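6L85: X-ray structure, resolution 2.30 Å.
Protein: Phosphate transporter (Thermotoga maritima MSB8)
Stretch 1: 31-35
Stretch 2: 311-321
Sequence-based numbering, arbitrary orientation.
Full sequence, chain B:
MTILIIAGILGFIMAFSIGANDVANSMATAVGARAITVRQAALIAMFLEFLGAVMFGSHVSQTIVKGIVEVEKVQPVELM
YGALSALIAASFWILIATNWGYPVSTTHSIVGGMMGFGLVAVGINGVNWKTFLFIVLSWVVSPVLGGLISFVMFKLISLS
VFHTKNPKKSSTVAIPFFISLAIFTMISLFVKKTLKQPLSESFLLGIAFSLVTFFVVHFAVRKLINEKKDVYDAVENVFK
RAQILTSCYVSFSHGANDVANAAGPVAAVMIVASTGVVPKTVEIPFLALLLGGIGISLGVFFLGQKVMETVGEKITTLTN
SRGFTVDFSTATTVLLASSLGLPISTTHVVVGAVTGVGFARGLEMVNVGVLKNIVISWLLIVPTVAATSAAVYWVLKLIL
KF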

# COMPACT_ATOMS: atom_id res chain seq x y z
N VAL B 31 -18.52 6.57 10.52
CA VAL B 31 -19.87 6.01 10.48
C VAL B 31 -20.87 6.97 11.11
O VAL B 31 -21.99 7.12 10.62
CB VAL B 31 -19.90 4.64 11.18
CG1 VAL B 31 -21.34 4.24 11.43
CG2 VAL B 31 -19.19 3.59 10.34
N GLY B 32 -20.48 7.65 12.20
CA GLY B 32 -21.40 8.53 12.90
C GLY B 32 -21.70 9.80 12.14
O GLY B 32 -22.79 10.36 12.27
N ALA B 33 -20.74 10.31 11.36
CA ALA B 33 -21.00 11.41 10.46
C ALA B 33 -21.70 10.96 9.17
O ALA B 33 -21.91 11.78 8.28
CB ALA B 33 -19.68 12.11 10.11
N ARG B 34 -22.04 9.67 9.08
CA ARG B 34 -22.60 9.02 7.88
C ARG B 34 -21.72 9.21 6.64
O ARG B 34 -22.21 9.11 5.52
CB ARG B 34 -24.04 9.48 7.59
CG ARG B 34 -24.92 9.71 8.83
CD ARG B 34 -25.56 8.42 9.34
NE ARG B 34 -25.84 8.47 10.79
CZ ARG B 34 -25.65 7.47 11.65
NH1 ARG B 34 -25.17 6.30 11.24
NH2 ARG B 34 -25.94 7.64 12.93
N ALA B 35 -20.42 9.45 6.81
CA ALA B 35 -19.55 9.50 5.64
C ALA B 35 -19.47 8.15 4.93
O ALA B 35 -19.15 8.09 3.74
CB ALA B 35 -18.15 9.98 6.02
N VAL B 311 -21.02 2.85 19.44
CA VAL B 311 -20.19 4.02 19.69
C VAL B 311 -20.56 5.15 18.72
O VAL B 311 -20.59 6.33 19.10
CB VAL B 311 -18.69 3.66 19.62
CG1 VAL B 311 -17.83 4.92 19.70
CG2 VAL B 311 -18.33 2.69 20.74
N GLY B 312 -20.89 4.80 17.47
CA GLY B 312 -21.16 5.82 16.47
C GLY B 312 -22.35 6.71 16.80
O GLY B 312 -22.32 7.91 16.54
N GLU B 313 -23.41 6.12 17.37
CA GLU B 313 -24.60 6.92 17.70
C GLU B 313 -24.25 8.05 18.66
O GLU B 313 -24.84 9.14 18.56
CB GLU B 313 -25.69 6.05 18.31
CG GLU B 313 -26.52 5.27 17.31
CD GLU B 313 -26.74 6.01 15.99
OE1 GLU B 313 -27.19 7.18 16.02
OE2 GLU B 313 -26.45 5.42 14.93
N LYS B 314 -23.29 7.83 19.55
CA LYS B 314 -22.95 8.80 20.58
C LYS B 314 -22.15 9.98 20.04
O LYS B 314 -21.98 10.96 20.77
CB LYS B 314 -22.17 8.10 21.69
CG LYS B 314 -23.04 7.44 22.78
CD LYS B 314 -23.93 6.32 22.23
CE LYS B 314 -24.58 5.52 23.36
NZ LYS B 314 -25.16 4.24 22.87
N ILE B 315 -21.67 9.93 18.80
CA ILE B 315 -20.83 11.01 18.27
C ILE B 315 -21.36 11.55 16.94
O ILE B 315 -20.62 12.21 16.20
CB ILE B 315 -19.36 10.55 18.11
CG1 ILE B 315 -19.25 9.40 17.11
CG2 ILE B 315 -18.78 10.16 19.47
CD1 ILE B 315 -17.84 8.96 16.84
N THR B 316 -22.63 11.30 16.63
CA THR B 316 -23.19 11.87 15.40
C THR B 316 -23.28 13.38 15.45
O THR B 316 -23.54 14.01 14.42
CB THR B 316 -24.58 11.30 15.09
OG1 THR B 316 -25.53 11.83 16.02
CG2 THR B 316 -24.57 9.77 15.16
N THR B 317 -23.07 13.99 16.62
CA THR B 317 -22.97 15.43 16.75
C THR B 317 -21.53 15.92 16.70
O THR B 317 -21.28 17.12 16.88
CB THR B 317 -23.64 15.89 18.06
OG1 THR B 317 -22.99 15.28 19.19
CG2 THR B 317 -25.12 15.51 18.06
N LEU B 318 -20.57 15.02 16.47
CA LEU B 318 -19.18 15.42 16.28
C LEU B 318 -19.00 15.99 14.87
O LEU B 318 -19.28 15.31 13.89
CB LEU B 318 -18.26 14.23 16.51
CG LEU B 318 -16.77 14.52 16.66
CD1 LEU B 318 -16.53 15.35 17.92
CD2 LEU B 318 -15.97 13.22 16.69
N THR B 319 -18.54 17.24 14.77
CA THR B 319 -18.34 17.81 13.45
C THR B 319 -17.30 16.99 12.68
O THR B 319 -16.45 16.30 13.26
CB THR B 319 -17.89 19.27 13.51
OG1 THR B 319 -16.79 19.42 14.43
CG2 THR B 319 -19.04 20.18 13.94
N ASN B 320 -17.37 17.09 11.36
CA ASN B 320 -16.41 16.37 10.52
C ASN B 320 -14.99 16.86 10.74
O ASN B 320 -14.04 16.06 10.70
CB ASN B 320 -16.82 16.49 9.07
CG ASN B 320 -18.02 15.63 8.76
OD1 ASN B 320 -17.94 14.41 8.85
ND2 ASN B 320 -19.14 16.26 8.44
N SER B 321 -14.81 18.16 11.01
CA SER B 321 -13.46 18.64 11.29
C SER B 321 -12.96 18.09 12.62
O SER B 321 -11.76 17.80 12.77
CB SER B 321 -13.43 20.16 11.28
OG SER B 321 -14.40 20.68 12.16
O HOH W 1 -21.47 14.47 8.79

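The two stretches lie in one chain, and no two touching residues are closer than 279 positions in sequence, so the contact is wholly tertiary. Stretch 1 is the end of a helix. Arg34, the first residue to leave helical geometry, has phi/psi of 55/25, and the positive phi together with two bonds back into the last turn defines a Schellman motif; one of these bonds runs from Arg34 N to Val31 O at 3.0 Å. Stretch 2 turns in steps: Ile315 N donates to Gly312 O at 3.1 Å, and a type I beta turn from Ile315 to Leu318 is closed by Leu318 N to Ile315 O at 2.8 Å. Thr319 then takes the N-cap position of the helix that begins at Asn320.

Backbone packing centres on two glycines. Gly32 CA and Gly312 CA are 4.5 Å apart, and Gly32 CA comes to 3.8 Å from Gly312 O. An ideal CB built on Gly32 would fall 2.9 Å from Gly312 O, a clash, and 3.3 Å from Ile315 CG1, so the close approach relies on the missing side chain at Gly32. Gly312 differs: its ideal CB would stay 3.8 Å from Val31 CG1, leaving room.

Weak polar and van der Waals contacts extend this packing. Thr316 CA lies 3.5 Å from Gly32 O, with an angle of 134° at the hydrogen, consistent with a weak CA-H...O contact. Thr316 CG2 is also 3.4 Å from Gly32 O and 3.4 Å from Arg34 NH2, placing the methyl group beside both the carbonyl and the guanidinium, which it meets obliquely. At Ala33, CB packs 3.1 Å from Asn320 OD1, an oxygen whose hydrogen-bonding need is met elsewhere in the structure.

The one direct hydrogen bond across the stretches is charged. Arg34 NH2 donates to Glu313 OE2 at 3.0 Å with an N-H...acceptor angle of 154°, within a salt bridge. The carboxylate oxygen sits at the guanidinium edge, near its plane, where the N-H groups point. Glu313 has its CA-to-CB bond directed away from stretch 1 and that of Arg34 runs sideways, yet the ends of both side chains come nearer. Both residues are exposed, so the pair lies toward solvent.

Water supplies a second polar link. Water 1 donates to Ala33 O at 2.8 Å and accepts from Asn320 ND2 at 3.0 Å, joining a carbonyl at the helix end to an amide side chain. Altogether the stretches bury 292 Å², summed over both sides.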